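PDB 1LM5: subdomain of Desmoplakin Carboxy-Terminal domain (DPCT) from Homo sapiens, which probably helps desmoplakin bind intermediate filaments through a fragment of its carboxy-terminal tail built from plakin repeats. Local coordinates for residues A45-G50 with K81-A86. Residues are numbered along the deposited sequence; the frame is centred on the assembly and turned at random.
Sequences AQACTG and KPAQKA
The methyl of A47 lies against the backbone of helix 74-88 at A83 and Q84, with its CB 3.8 Å from A83 CB and equally far from the Q84 N. One residue on, C48 fits alongside the same helix: its CB meets A86 CB at 3.6 Å, while its CA makes a close CH-to-oxygen approach, 3.0 Å, to the A83 carbonyl O. The small side chains let the backbones come close, the CA atoms of A47 and Q84 and those of C48 and A83 each pairing at 4.7 Å. With chi1 at 76°, C48 SG turns off this helix toward F121, leaving CB to face A83 O at 3.2 Å. From helix 112-124, F118 packs on both A83 and A86, and Q122 NE2 ties the two segments together by hydrogen bonding to the carbonyls of C48 and A86. A type I turn over A47-G50, closed by a weak G50 N to A47 O bond (3.3 Å), ends helix 36-47. At G50 (phi 125°) a CB would jam against T49 O, which suits glycine as the C-prime residue. This is a Schellman motif closing a helix that runs into a plectin repeat, set against a second helix through small side chains, three alanines and a cysteine.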
# COMPACT_ATOMS: atom_id res chain seq x y z
N ALA B 45 11.55 2.20 10.90
CA ALA B 45 10.14 2.47 10.68
C ALA B 45 9.88 2.67 9.19
O ALA B 45 8.83 2.31 8.69
CB ALA B 45 9.72 3.71 11.46
N GLN B 46 10.86 3.22 8.49
CA GLN B 46 10.71 3.45 7.07
C GLN B 46 10.95 2.15 6.33
O GLN B 46 10.15 1.75 5.50
CB GLN B 46 11.70 4.50 6.59
CG GLN B 46 11.56 5.81 7.31
CD GLN B 46 12.52 6.83 6.77
OE1 GLN B 46 13.45 6.48 6.06
NE2 GLN B 46 12.30 8.10 7.10
N ALA B 47 12.05 1.49 6.65
CA ALA B 47 12.38 0.24 5.99
C ALA B 47 11.26 -0.79 6.11
O ALA B 47 10.89 -1.43 5.12
CB ALA B 47 13.67 -0.34 6.57
N CYS B 48 10.71 -0.96 7.31
CA CYS B 48 9.67 -1.98 7.46
C CYS B 48 8.31 -1.57 6.91
O CYS B 48 7.37 -2.35 6.94
CB CYS B 48 9.54 -2.39 8.92
SG CYS B 48 8.70 -1.20 9.93
N THR B 49 8.20 -0.34 6.41
CA THR B 49 6.94 0.10 5.84
C THR B 49 7.05 0.31 4.33
O THR B 49 6.22 0.98 3.73
CB THR B 49 6.39 1.40 6.51
OG1 THR B 49 7.38 2.43 6.49
CG2 THR B 49 5.98 1.10 7.96
N GLY B 50 8.10 -0.24 3.72
CA GLY B 50 8.22 -0.12 2.28
C GLY B 50 9.51 0.46 1.74
O GLY B 50 9.83 0.27 0.57
N LYS B 81 18.73 -4.24 7.93
CA LYS B 81 18.29 -5.42 7.18
C LYS B 81 17.05 -6.08 7.76
O LYS B 81 16.08 -6.34 7.04
CB LYS B 81 19.44 -6.44 7.07
CG LYS B 81 20.59 -5.96 6.19
CD LYS B 81 21.83 -6.85 6.37
CE LYS B 81 23.03 -6.37 5.54
NZ LYS B 81 22.92 -6.66 4.07
N PRO B 82 17.05 -6.36 9.07
CA PRO B 82 15.85 -7.00 9.65
C PRO B 82 14.59 -6.17 9.41
O PRO B 82 13.53 -6.71 9.10
CB PRO B 82 16.19 -7.11 11.13
CG PRO B 82 17.70 -7.22 11.13
CD PRO B 82 18.10 -6.19 10.09
N ALA B 83 14.70 -4.85 9.55
CA ALA B 83 13.55 -3.96 9.33
C ALA B 83 13.08 -4.07 7.88
O ALA B 83 11.88 -4.07 7.61
CB ALA B 83 13.93 -2.51 9.64
N GLN B 84 14.02 -4.13 6.95
CA GLN B 84 13.64 -4.24 5.54
C GLN B 84 12.95 -5.59 5.37
O GLN B 84 11.96 -5.70 4.66
CB GLN B 84 14.86 -4.16 4.62
CG GLN B 84 14.49 -4.16 3.15
CD GLN B 84 15.64 -3.76 2.24
OE1 GLN B 84 16.67 -4.44 2.17
NE2 GLN B 84 15.47 -2.64 1.53
N LYS B 85 13.48 -6.61 6.03
CA LYS B 85 12.88 -7.94 5.95
C LYS B 85 11.47 -7.91 6.51
O LYS B 85 10.62 -8.68 6.08
CB LYS B 85 13.72 -8.96 6.72
CG LYS B 85 14.93 -9.47 5.96
CD LYS B 85 15.70 -10.49 6.79
CE LYS B 85 16.96 -10.95 6.07
NZ LYS B 85 16.63 -11.60 4.77
N ALA B 86 11.23 -7.03 7.48
CA ALA B 86 9.90 -6.92 8.08
C ALA B 86 8.91 -6.50 7.02
O ALA B 86 7.70 -6.67 7.17
CB ALA B 86 9.91 -5.91 9.22